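Local coordinates for Dye type peroxidase A (Streptomyces lividans 1326, PDB 6GZW), which is a heme peroxidase of the dye-decolourising family, probably using hydrogen peroxide to oxidise dyes and other substrates at its heme iron, at residues 26-30 / 130-135; 177-181 / 228-234; 266-270 / 286-292. One frame throughout, in Å; residues are numbered along the deposited sequence. Where two conformers were deposited one is given.

Interaction 1. Residues 26-30 / 130-135; sequences MQARG and IGADDA
Asp133 holds its CG beside its own backbone N, anti to the carbonyl carbon (chi1 -74°), and this rotation swings the carboxylate back to Ala28 just ahead of strand 29-37. Its OD1 accepts the Ala28 N-H at 2.9 Å. Aspartate suits this end position, because its short carboxylate can take a backbone N-H where regular pairing gives out. The pairing itself is antiparallel: Arg29 N donates to Ala132 O at 2.9 Å, and Ala132 N returns a bond to Arg29 O at 3.0 Å. Next come Gly30 and Gly131, a non-hydrogen-bonded pair with CA atoms 4.4 Å apart, where CA-H...O contacts run from Gly131 CA to Arg29 O and from Gly30 CA to Ile130 O. The Gln27 chain, bent at chi2, lays its amide against the Gly131 backbone, with OE1 3.4 Å from Gly131 CA; glycine fits because this is the side a CB would occupy. That amide is held from elsewhere, NE2 by Ser81 O and Thr83 OG1, OE1 by Arg302. On the face shared with Ala132, Arg29 passes its CG over Ala135, the first residue of helix 135-149. Water 3, in the guanidinium plane, links Arg29 NE to Ala135 O, while NH1 bonds Gly161 O on strand 153-162. Strands 29-37 and 126-132 are neighbours in the ferredoxin-like N-terminal half. Asp134, which caps the helix, also takes the N-H of Ser165 of the second subunit. Waters 1 and 2 lie between Met26 O and the two carboxylate oxygens, water 2 at 2.6 Å from Asp133 OD1. With a backbone donor and water around it, the Asp133 carboxylate is probably ionised, and its charge would strengthen the bond that closes the strand end.

Interaction 2. Residues 177-181 / 228-234; sequences NLMGQ and MLLDDWE. With HEM (protoporphyrin IX containing Fe), chain C.
One face of the Trp233 indole carries Met179, whose CG sits 3.6 Å above the ring plane, offset toward the rim, while water 5 lies at the ring edge. SD, over the six-membered ring at 4.3 Å from its centroid, completes a Met-aromatic contact; methionine suits the place, since a slim, polarisable chain can lie across the indole face and still bring SD to the heme methyl CMB. The loop makes a type I turn from Asn177 to Gly180, where Gly180 has a positive phi that glycine adopts easily, and runs into the GXXDG motif of dye-decolourising peroxidases, Gly180 and Gln181 being its first residues and Asp183 its aspartate. The Gln181 amide stands nearly upright to the ring, planes 83° apart, with NE2 3.2 Å from Trp233 CZ2. Trp233 NE1 ties this turn to helix 230-233, donating 3.1 Å to an in-plane lone pair of Met179 O, an oxygen that Lys249 also binds. Within the loop, Asn177 ND2 donates to Gln181 OE1 as well as to Asp183, which steadies both amides beside the porphyrin. Waters 4 and 5 lie between Leu178 O and Glu234 OE2; the other carboxylate oxygen, OE1, is salt-bridged to Arg143 of the second subunit. Met228, extended beyond CG, runs alongside the 177-180 turn toward the heme: its SD is 3.8 Å from Leu178 CB, and its CE ends 3.7 Å from the heme methyl CMB.

Interaction 3. Residues 266-270 / 286-292; sequences EMDLE and ARITRPD. With HEM (protoporphyrin IX containing Fe), chain C.
Leu269 O is gripped end-on by both terminal nitrogens of Arg287, NH2 at 3.0 Å and NH1 at 3.1 Å. The oxygen lies in the guanidinium plane, and NH1 comes in on a lone pair in the carbonyl plane, whereas NH2 is tilted 31° from that plane. A kink at chi3 (-76°) turns the guanidinium toward the 266-270 loop; arginine suits the place because its other N-H groups still reach backbone oxygens, NH2 that of Val280 and NE that of Pro281. Leu269 also covers one face of the same group, with CD2 3.7 Å above the plane, while its CD1 comes to 4.0 Å from Arg290 NE. Arg290 in turn holds Asp292 side-on, NE to OD1 and NH2 to OD2, each at 3.0 Å and on the syn side, which fixes the rotation of its guanidinium. Its edge meets waters 7 and 9, both of which donate to Glu266 OE1, a solvated link between opposite charges. Met267, unbranched and pliable, lays CB beside Arg290 NH1 and brings CE to 3.7 Å from Ala286 O. The inner side of 286-292 meets the porphyrin: Thr289 OG1 packs on the propionate carbon CBD, and Pro291 CD lies 3.3 Å from propionate O2D. His285, probably the proximal iron ligand as in other dye-decolourising peroxidases, starts helix 285-288, so this contact backs the proximal side of the heme pocket.

Overall arrangement
The three contacts follow one another along the chain, from the N-terminal half into the C-terminal half that holds the heme. Interaction 1 joins two strands of the shared antiparallel sheet, and the side chain of Met26 there is still about 10 Å from the heme. Interaction 2 touches the porphyrin at the methyls CMA and CMB, interaction 3 at pyrrole ring D and its propionate; their centres are 22 Å apart and their nearest atoms about 9 Å, with the cofactor as common neighbour. Water 6 completes the iron site at 2.0 Å from the heme FE. Interactions 1 and 2 also meet the second subunit, whereas interaction 3 touches no other protein chain.

Interaction 1. Residues 26-30 / 130-135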
loop_
_atom_site.group_PDB
_atom_site.type_symbol
_atom_site.label_atom_id
_atom_site.label_comp_id
_atom_site.label_asym_id
_atom_site.label_seq_id
_atom_site.Cartn_x
_atom_site.Cartn_y
_atom_site.Cartn_z
ATOM N N MET A 26 -0.008 12.389 -10.220
ATOM C CA MET A 26 -0.003 11.072 -9.620
ATOM C C MET A 26 0.243 11.112 -8.122
ATOM O O MET A 26 1.039 11.920 -7.639
ATOM C CB MET A 26 1.091 10.254 -10.282
ATOM C CG MET A 26 0.811 10.011 -11.759
ATOM S SD MET A 26 -0.096 8.482 -12.101
ATOM C CE MET A 26 -1.669 8.747 -11.425
ATOM N N GLN A 27 -0.450 10.235 -7.400
ATOM C CA GLN A 27 -0.304 10.126 -5.940
ATOM C C GLN A 27 0.245 8.755 -5.566
ATOM O O GLN A 27 -0.006 7.768 -6.273
ATOM C CB GLN A 27 -1.676 10.308 -5.304
ATOM C CG GLN A 27 -2.283 11.712 -5.476
ATOM C CD GLN A 27 -3.763 11.662 -5.627
ATOM O OE1 GLN A 27 -4.301 10.757 -6.287
ATOM N NE2 GLN A 27 -4.459 12.652 -5.046
ATOM N N ALA A 28 0.938 8.694 -4.432
ATOM C CA ALA A 28 1.607 7.472 -3.986
ATOM C C ALA A 28 0.641 6.373 -3.528
ATOM O O ALA A 28 0.995 5.206 -3.582
ATOM C CB ALA A 28 2.576 7.770 -2.876
ATOM N N ARG A 29 -0.556 6.746 -3.077
ATOM C CA ARG A 29 -1.502 5.806 -2.508
ATOM C C ARG A 29 -2.872 6.031 -3.106
ATOM O O ARG A 29 -3.297 7.168 -3.205
ATOM C CB ARG A 29 -1.547 6.002 -0.996
ATOM C CG ARG A 29 -2.464 5.065 -0.257
ATOM C CD ARG A 29 -2.221 3.632 -0.648
ATOM N NE ARG A 29 -2.613 2.740 0.414
ATOM C CZ ARG A 29 -2.626 1.429 0.329
ATOM N NH1 ARG A 29 -2.270 0.810 -0.796
ATOM N NH2 ARG A 29 -2.991 0.724 1.379
ATOM N N GLY A 30 -3.532 4.946 -3.530
ATOM C CA GLY A 30 -4.883 4.968 -4.094
ATOM C C GLY A 30 -5.808 3.938 -3.462
ATOM O O GLY A 30 -5.402 2.842 -3.084
ATOM N N ILE A 130 -10.038 7.639 -4.333
ATOM C CA ILE A 130 -9.315 8.342 -3.301
ATOM C C ILE A 130 -7.822 8.174 -3.559
ATOM O O ILE A 130 -7.366 7.058 -3.799
ATOM C CB ILE A 130 -9.678 7.774 -1.925
ATOM C CG1 ILE A 130 -11.147 8.112 -1.672
ATOM C CG2 ILE A 130 -8.770 8.352 -0.828
ATOM C CD1 ILE A 130 -11.759 7.324 -0.588
ATOM N N GLY A 131 -7.081 9.273 -3.506
ATOM C CA GLY A 131 -5.633 9.257 -3.584
ATOM C C GLY A 131 -4.954 10.302 -2.736
ATOM O O GLY A 131 -5.526 11.362 -2.469
ATOM N N ALA A 132 -3.760 9.970 -2.250
ATOM C CA ALA A 132 -2.933 10.873 -1.484
ATOM C C ALA A 132 -1.522 10.354 -1.440
ATOM O O ALA A 132 -1.268 9.187 -1.776
ATOM C CB ALA A 132 -3.483 11.033 -0.050
ATOM N N ASP A 133 -0.611 11.190 -0.989
ATOM C CA ASP A 133 0.786 10.770 -0.839
ATOM C C ASP A 133 1.137 10.204 0.534
ATOM O O ASP A 133 2.283 9.794 0.732
ATOM C CB ASP A 133 1.682 11.955 -1.188
ATOM C CG ASP A 133 1.722 12.234 -2.682
ATOM O OD1 ASP A 133 1.791 11.266 -3.495
ATOM O OD2 ASP A 133 1.720 13.421 -3.053
ATOM N N ASP A 134 0.193 10.240 1.472
ATOM C CA ASP A 134 0.336 9.575 2.771
ATOM C C ASP A 134 -0.738 8.505 2.931
ATOM O O ASP A 134 -1.926 8.739 2.678
ATOM C CB ASP A 134 0.242 10.580 3.915
ATOM C CG ASP A 134 0.435 9.921 5.241
ATOM O OD1 ASP A 134 1.601 9.630 5.526
ATOM O OD2 ASP A 134 -0.558 9.663 5.978
ATOM N N ALA A 135 -0.334 7.338 3.418
ATOM C CA ALA A 135 -1.247 6.198 3.512
ATOM C C ALA A 135 -2.284 6.366 4.627
ATOM O O ALA A 135 -3.372 5.824 4.519
ATOM C CB ALA A 135 -0.478 4.871 3.679
HETATM O O HOH W 1 1.285 13.891 -5.655
HETATM O O HOH W 2 3.240 11.010 -5.647
HETATM O O HOH W 3 -3.836 3.778 2.681
#

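Interaction 2. Residues 177-181 / 228-234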
loop_
_atom_site.group_PDB
_atom_site.type_symbol
_atom_site.label_atom_id
_atom_site.label_comp_id
_atom_site.label_asym_id
_atom_site.label_seq_id
_atom_site.Cartn_x
_atom_site.Cartn_y
_atom_site.Cartn_z
ATOM N N ASN A 177 5.833 1.358 -13.978
ATOM C CA ASN A 177 4.833 0.357 -13.610
ATOM C C ASN A 177 5.565 -0.946 -13.191
ATOM O O ASN A 177 6.809 -1.008 -13.193
ATOM C CB ASN A 177 3.819 0.166 -14.738
ATOM C CG ASN A 177 4.461 -0.378 -15.994
ATOM O OD1 ASN A 177 5.422 -1.139 -15.901
ATOM N ND2 ASN A 177 3.947 0.008 -17.169
ATOM N N LEU A 178 4.806 -1.984 -12.853
ATOM C CA LEU A 178 5.423 -3.193 -12.297
ATOM C C LEU A 178 6.032 -4.090 -13.385
ATOM O O LEU A 178 6.686 -5.064 -13.078
ATOM C CB LEU A 178 4.424 -3.942 -11.434
ATOM C CG LEU A 178 3.825 -3.207 -10.203
ATOM C CD1 LEU A 178 2.982 -4.196 -9.393
ATOM C CD2 LEU A 178 4.962 -2.614 -9.405
ATOM N N MET A 179 5.828 -3.768 -14.657
ATOM C CA MET A 179 6.643 -4.360 -15.733
ATOM C C MET A 179 7.996 -3.652 -15.898
ATOM O O MET A 179 8.827 -4.064 -16.751
ATOM C CB MET A 179 5.834 -4.350 -17.049
ATOM C CG MET A 179 4.835 -5.505 -17.124
ATOM S SD MET A 179 3.757 -5.318 -18.549
ATOM C CE MET A 179 3.291 -7.015 -18.774
ATOM N N GLY A 180 8.232 -2.584 -15.136
ATOM C CA GLY A 180 9.491 -1.861 -15.186
ATOM C C GLY A 180 9.578 -0.835 -16.310
ATOM O O GLY A 180 10.627 -0.223 -16.512
ATOM N N GLN A 181 8.458 -0.602 -16.966
ATOM C CA GLN A 181 8.395 0.381 -18.034
ATOM C C GLN A 181 8.240 1.816 -17.527
ATOM O O GLN A 181 7.530 2.056 -16.555
ATOM C CB GLN A 181 7.228 0.054 -18.974
ATOM C CG GLN A 181 7.361 -1.285 -19.679
ATOM C CD GLN A 181 6.062 -2.065 -19.885
ATOM O OE1 GLN A 181 4.985 -1.643 -19.436
ATOM N NE2 GLN A 181 6.174 -3.241 -20.522
ATOM N N MET A 228 -0.807 -8.195 -14.383
ATOM C CA MET A 228 0.373 -8.420 -15.190
ATOM C C MET A 228 0.843 -9.849 -15.007
ATOM O O MET A 228 1.035 -10.293 -13.911
ATOM C CB MET A 228 1.480 -7.444 -14.834
ATOM C CG MET A 228 1.181 -6.009 -15.233
ATOM S SD MET A 228 2.275 -4.856 -14.389
ATOM C CE MET A 228 2.061 -3.452 -15.465
ATOM N N LEU A 229 1.080 -10.559 -16.106
ATOM C CA LEU A 229 1.558 -11.937 -16.055
ATOM C C LEU A 229 3.071 -11.873 -15.894
ATOM O O LEU A 229 3.840 -12.243 -16.779
ATOM C CB LEU A 229 1.147 -12.716 -17.331
ATOM C CG LEU A 229 -0.371 -12.784 -17.565
ATOM C CD1 LEU A 229 -0.693 -13.691 -18.740
ATOM C CD2 LEU A 229 -1.149 -13.235 -16.351
ATOM N N LEU A 230 3.476 -11.496 -14.683
ATOM C CA LEU A 230 4.876 -11.230 -14.392
ATOM C C LEU A 230 5.757 -12.477 -14.506
ATOM O O LEU A 230 6.935 -12.388 -14.891
ATOM C CB LEU A 230 5.006 -10.612 -12.992
ATOM C CG LEU A 230 4.383 -9.229 -12.799
ATOM C CD1 LEU A 230 4.558 -8.804 -11.362
ATOM C CD2 LEU A 230 4.992 -8.180 -13.741
ATOM N N ASP A 231 5.181 -13.649 -14.197
ATOM C CA ASP A 231 5.937 -14.917 -14.301
ATOM C C ASP A 231 6.385 -15.133 -15.748
ATOM O O ASP A 231 7.498 -15.583 -15.983
ATOM C CB ASP A 231 5.120 -16.124 -13.803
ATOM C CG ASP A 231 4.963 -16.165 -12.288
ATOM O OD1 ASP A 231 5.693 -15.447 -11.581
ATOM O OD2 ASP A 231 4.093 -16.926 -11.800
ATOM N N ASP A 232 5.534 -14.803 -16.722
ATOM C CA ASP A 232 5.928 -14.941 -18.125
ATOM C C ASP A 232 6.727 -13.740 -18.582
ATOM O O ASP A 232 7.702 -13.879 -19.311
ATOM C CB ASP A 232 4.697 -15.079 -19.029
ATOM C CG ASP A 232 3.846 -16.285 -18.690
ATOM O OD1 ASP A 232 4.374 -17.352 -18.339
ATOM O OD2 ASP A 232 2.623 -16.135 -18.742
ATOM N N TRP A 233 6.299 -12.539 -18.190
ATOM C CA TRP A 233 6.979 -11.298 -18.625
ATOM C C TRP A 233 8.464 -11.279 -18.257
ATOM O O TRP A 233 9.321 -10.876 -19.041
ATOM C CB TRP A 233 6.266 -10.086 -18.002
ATOM C CG TRP A 233 6.926 -8.785 -18.249
ATOM C CD1 TRP A 233 7.625 -8.023 -17.355
ATOM C CD2 TRP A 233 6.936 -8.061 -19.488
ATOM N NE1 TRP A 233 8.066 -6.865 -17.952
ATOM C CE2 TRP A 233 7.673 -6.859 -19.263
ATOM C CE3 TRP A 233 6.389 -8.293 -20.750
ATOM C CZ2 TRP A 233 7.902 -5.913 -20.266
ATOM C CZ3 TRP A 233 6.632 -7.309 -21.782
ATOM C CH2 TRP A 233 7.364 -6.152 -21.508
ATOM N N GLU A 234 8.754 -11.706 -17.037
ATOM C CA GLU A 234 10.121 -11.630 -16.496
ATOM C C GLU A 234 11.008 -12.753 -16.976
ATOM O O GLU A 234 12.177 -12.791 -16.630
ATOM C CB GLU A 234 10.062 -11.526 -14.964
ATOM C CG GLU A 234 9.393 -10.213 -14.578
ATOM C CD GLU A 234 9.003 -10.066 -13.129
ATOM O OE1 GLU A 234 9.234 -10.986 -12.327
ATOM O OE2 GLU A 234 8.441 -8.989 -12.785
HETATM C CHA HEM C . 1.337 4.082 -23.681
HETATM C CHB HEM C . 2.091 0.289 -20.769
HETATM C CHC HEM C . -2.649 -0.750 -21.005
HETATM C CHD HEM C . -3.379 3.027 -23.895
HETATM C C1A HEM C . 1.949 3.152 -22.881
HETATM C C2A HEM C . 3.352 3.096 -22.636
HETATM C C3A HEM C . 3.549 2.028 -21.823
HETATM C C4A HEM C . 2.276 1.419 -21.570
HETATM C CMA HEM C . 4.852 1.541 -21.234
HETATM C CAA HEM C . 4.426 4.027 -23.182
HETATM C CBA HEM C . 4.763 5.259 -22.355
HETATM C CGA HEM C . 3.637 6.238 -22.345
HETATM O O1A HEM C . 3.453 7.068 -23.275
HETATM O O2A HEM C . 2.816 6.228 -21.383
HETATM C C1B HEM C . 0.838 -0.316 -20.560
HETATM C C2B HEM C . 0.620 -1.431 -19.699
HETATM C C3B HEM C . -0.699 -1.755 -19.745
HETATM C C4B HEM C . -1.314 -0.764 -20.679
HETATM C CMB HEM C . 1.680 -2.151 -18.922
HETATM C CAB HEM C . -1.454 -2.769 -18.979
HETATM C CBB HEM C . -1.090 -3.231 -17.795
HETATM C C1C HEM C . -3.266 0.149 -21.847
HETATM C C2C HEM C . -4.648 0.138 -22.166
HETATM C C3C HEM C . -4.854 1.214 -23.011
HETATM C C4C HEM C . -3.589 1.888 -23.163
HETATM C CMC HEM C . -5.686 -0.849 -21.725
HETATM C CAC HEM C . -6.085 1.654 -23.711
HETATM C CBC HEM C . -7.159 0.912 -24.021
HETATM C C1D HEM C . -2.117 3.627 -23.987
HETATM C C2D HEM C . -1.962 4.891 -24.732
HETATM C C3D HEM C . -0.651 5.193 -24.682
HETATM C C4D HEM C . -0.023 4.093 -23.894
HETATM C CMD HEM C . -3.064 5.714 -25.392
HETATM C CAD HEM C . 0.005 6.410 -25.316
HETATM C CBD HEM C . 0.330 6.189 -26.797
HETATM C CGD HEM C . 0.907 7.432 -27.399
HETATM O O1D HEM C . 2.159 7.589 -27.469
HETATM O O2D HEM C . 0.131 8.320 -27.808
HETATM N NA HEM C . 1.308 2.065 -22.306
HETATM N NB HEM C . -0.326 0.018 -21.130
HETATM N NC HEM C . -2.633 1.158 -22.492
HETATM N ND HEM C . -0.933 3.134 -23.583
HETATM FE FE HEM C . -0.631 1.614 -22.424
HETATM O O HOH W 4 7.853 -6.907 -11.091
HETATM O O HOH W 5 8.665 -6.907 -14.405
HETATM O O HOH W 6 -1.025 2.708 -20.819
#

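Interaction 3. Residues 266-270 / 286-292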
loop_
_atom_site.group_PDB
_atom_site.type_symbol
_atom_site.label_atom_id
_atom_site.label_comp_id
_atom_site.label_asym_id
_atom_site.label_seq_id
_atom_site.Cartn_x
_atom_site.Cartn_y
_atom_site.Cartn_z
ATOM N N GLU A 266 10.387 12.374 -30.623
ATOM C CA GLU A 266 9.244 11.935 -31.427
ATOM C C GLU A 266 9.552 10.566 -32.065
ATOM O O GLU A 266 10.667 10.325 -32.579
ATOM C CB GLU A 266 8.919 12.970 -32.523
ATOM C CG GLU A 266 8.236 14.246 -32.029
ATOM C CD GLU A 266 6.850 14.029 -31.471
ATOM O OE1 GLU A 266 6.179 13.025 -31.818
ATOM O OE2 GLU A 266 6.430 14.876 -30.668
ATOM N N MET A 267 8.580 9.661 -32.007
ATOM C CA MET A 267 8.699 8.315 -32.578
ATOM C C MET A 267 8.663 8.408 -34.106
ATOM O O MET A 267 7.891 9.194 -34.653
ATOM C CB MET A 267 7.533 7.450 -32.113
ATOM C CG MET A 267 7.671 5.971 -32.410
ATOM S SD MET A 267 6.231 5.013 -31.832
ATOM C CE MET A 267 6.809 4.700 -30.157
ATOM N N ASP A 268 9.515 7.626 -34.767
ATOM C CA ASP A 268 9.489 7.518 -36.214
ATOM C C ASP A 268 8.871 6.152 -36.571
ATOM O O ASP A 268 9.485 5.107 -36.393
ATOM C CB ASP A 268 10.907 7.662 -36.765
ATOM C CG ASP A 268 10.952 7.643 -38.277
ATOM O OD1 ASP A 268 10.021 7.119 -38.912
ATOM O OD2 ASP A 268 11.957 8.133 -38.820
ATOM N N LEU A 269 7.647 6.206 -37.070
ATOM C CA LEU A 269 6.826 5.031 -37.333
ATOM C C LEU A 269 7.198 4.327 -38.641
ATOM O O LEU A 269 6.741 3.212 -38.885
ATOM C CB LEU A 269 5.370 5.433 -37.379
ATOM C CG LEU A 269 4.803 6.006 -36.077
ATOM C CD1 LEU A 269 3.476 6.713 -36.329
ATOM C CD2 LEU A 269 4.626 4.909 -35.059
ATOM N N GLU A 270 7.979 4.988 -39.491
ATOM C CA GLU A 270 8.391 4.391 -40.780
ATOM C C GLU A 270 9.816 3.834 -40.782
ATOM O O GLU A 270 10.181 3.095 -41.716
ATOM C CB GLU A 270 8.211 5.405 -41.925
ATOM C CG GLU A 270 6.769 5.601 -42.397
ATOM C CD GLU A 270 5.917 6.438 -41.465
ATOM O OE1 GLU A 270 6.351 7.545 -41.088
ATOM O OE2 GLU A 270 4.792 5.996 -41.125
ATOM N N ALA A 286 3.072 0.963 -27.831
ATOM C CA ALA A 286 3.238 2.419 -27.957
ATOM C C ALA A 286 3.195 2.933 -29.402
ATOM O O ALA A 286 3.232 4.167 -29.624
ATOM C CB ALA A 286 4.491 2.908 -27.224
ATOM N N ARG A 287 3.101 2.025 -30.374
ATOM C CA ARG A 287 2.687 2.413 -31.728
ATOM C C ARG A 287 1.165 2.409 -31.851
ATOM O O ARG A 287 0.542 3.420 -32.162
ATOM C CB ARG A 287 3.272 1.459 -32.780
ATOM C CG ARG A 287 2.773 1.718 -34.201
ATOM C CD ARG A 287 3.127 0.554 -35.123
ATOM N NE ARG A 287 4.533 0.577 -35.484
ATOM C CZ ARG A 287 5.053 1.241 -36.513
ATOM N NH1 ARG A 287 4.309 1.999 -37.302
ATOM N NH2 ARG A 287 6.368 1.197 -36.723
ATOM N N ILE A 288 0.570 1.254 -31.585
ATOM C CA ILE A 288 -0.831 1.041 -31.929
ATOM C C ILE A 288 -1.861 1.769 -31.036
ATOM O O ILE A 288 -3.024 1.894 -31.414
ATOM C CB ILE A 288 -1.158 -0.448 -32.107
ATOM C CG1 ILE A 288 -1.135 -1.192 -30.776
ATOM C CG2 ILE A 288 -0.210 -1.081 -33.150
ATOM C CD1 ILE A 288 -1.544 -2.643 -30.907
ATOM N N THR A 289 -1.421 2.257 -29.880
ATOM C CA THR A 289 -2.299 3.039 -28.996
ATOM C C THR A 289 -2.345 4.557 -29.306
ATOM O O THR A 289 -3.184 5.276 -28.753
ATOM C CB THR A 289 -1.828 2.904 -27.530
ATOM O OG1 THR A 289 -0.448 3.255 -27.495
ATOM C CG2 THR A 289 -2.032 1.513 -27.005
ATOM N N ARG A 290 -1.488 5.052 -30.206
ATOM C CA ARG A 290 -1.416 6.494 -30.465
ATOM C C ARG A 290 -2.730 7.046 -31.047
ATOM O O ARG A 290 -3.406 6.365 -31.860
ATOM C CB ARG A 290 -0.278 6.825 -31.424
ATOM C CG ARG A 290 1.148 6.529 -30.945
ATOM C CD ARG A 290 2.136 6.496 -32.112
ATOM N NE ARG A 290 2.211 7.805 -32.741
ATOM C CZ ARG A 290 3.110 8.754 -32.467
ATOM N NH1 ARG A 290 4.049 8.589 -31.533
ATOM N NH2 ARG A 290 3.045 9.929 -33.116
ATOM N N PRO A 291 -3.101 8.277 -30.650
ATOM C CA PRO A 291 -4.269 8.882 -31.297
ATOM C C PRO A 291 -4.159 8.919 -32.831
ATOM O O PRO A 291 -5.147 8.644 -33.499
ATOM C CB PRO A 291 -4.355 10.287 -30.658
ATOM C CG PRO A 291 -3.706 10.123 -29.295
ATOM C CD PRO A 291 -2.620 9.093 -29.511
ATOM N N ASP A 292 -2.960 9.177 -33.367
ATOM C CA ASP A 292 -2.796 9.193 -34.840
ATOM C C ASP A 292 -2.897 7.813 -35.564
ATOM O O ASP A 292 -2.922 7.770 -36.805
ATOM C CB ASP A 292 -1.571 10.005 -35.257
ATOM C CG ASP A 292 -0.257 9.377 -34.864
ATOM O OD1 ASP A 292 -0.171 8.176 -34.509
ATOM O OD2 ASP A 292 0.713 10.139 -34.938
HETATM C CHA HEM C . 1.337 4.082 -23.681
HETATM C CHB HEM C . 2.091 0.289 -20.769
HETATM C CHC HEM C . -2.649 -0.750 -21.005
HETATM C CHD HEM C . -3.379 3.027 -23.895
HETATM C C1A HEM C . 1.949 3.152 -22.881
HETATM C C2A HEM C . 3.352 3.096 -22.636
HETATM C C3A HEM C . 3.549 2.028 -21.823
HETATM C C4A HEM C . 2.276 1.419 -21.570
HETATM C CMA HEM C . 4.852 1.541 -21.234
HETATM C CAA HEM C . 4.426 4.027 -23.182
HETATM C CBA HEM C . 4.763 5.259 -22.355
HETATM C CGA HEM C . 3.637 6.238 -22.345
HETATM O O1A HEM C . 3.453 7.068 -23.275
HETATM O O2A HEM C . 2.816 6.228 -21.383
HETATM C C1B HEM C . 0.838 -0.316 -20.560
HETATM C C2B HEM C . 0.620 -1.431 -19.699
HETATM C C3B HEM C . -0.699 -1.755 -19.745
HETATM C C4B HEM C . -1.314 -0.764 -20.679
HETATM C CMB HEM C . 1.680 -2.151 -18.922
HETATM C CAB HEM C . -1.454 -2.769 -18.979
HETATM C CBB HEM C . -1.090 -3.231 -17.795
HETATM C C1C HEM C . -3.266 0.149 -21.847
HETATM C C2C HEM C . -4.648 0.138 -22.166
HETATM C C3C HEM C . -4.854 1.214 -23.011
HETATM C C4C HEM C . -3.589 1.888 -23.163
HETATM C CMC HEM C . -5.686 -0.849 -21.725
HETATM C CAC HEM C . -6.085 1.654 -23.711
HETATM C CBC HEM C . -7.159 0.912 -24.021
HETATM C C1D HEM C . -2.117 3.627 -23.987
HETATM C C2D HEM C . -1.962 4.891 -24.732
HETATM C C3D HEM C . -0.651 5.193 -24.682
HETATM C C4D HEM C . -0.023 4.093 -23.894
HETATM C CMD HEM C . -3.064 5.714 -25.392
HETATM C CAD HEM C . 0.005 6.410 -25.316
HETATM C CBD HEM C . 0.330 6.189 -26.797
HETATM C CGD HEM C . 0.907 7.432 -27.399
HETATM O O1D HEM C . 2.159 7.589 -27.469
HETATM O O2D HEM C . 0.131 8.320 -27.808
HETATM N NA HEM C . 1.308 2.065 -22.306
HETATM N NB HEM C . -0.326 0.018 -21.130
HETATM N NC HEM C . -2.633 1.158 -22.492
HETATM N ND HEM C . -0.933 3.134 -23.583
HETATM FE FE HEM C . -0.631 1.614 -22.424
HETATM O O HOH W 7 6.188 10.382 -30.715
HETATM O O HOH W 8 6.055 10.946 -33.887
HETATM O O HOH W 9 3.856 12.663 -32.945
HETATM O O HOH W 6 -1.025 2.708 -20.819
#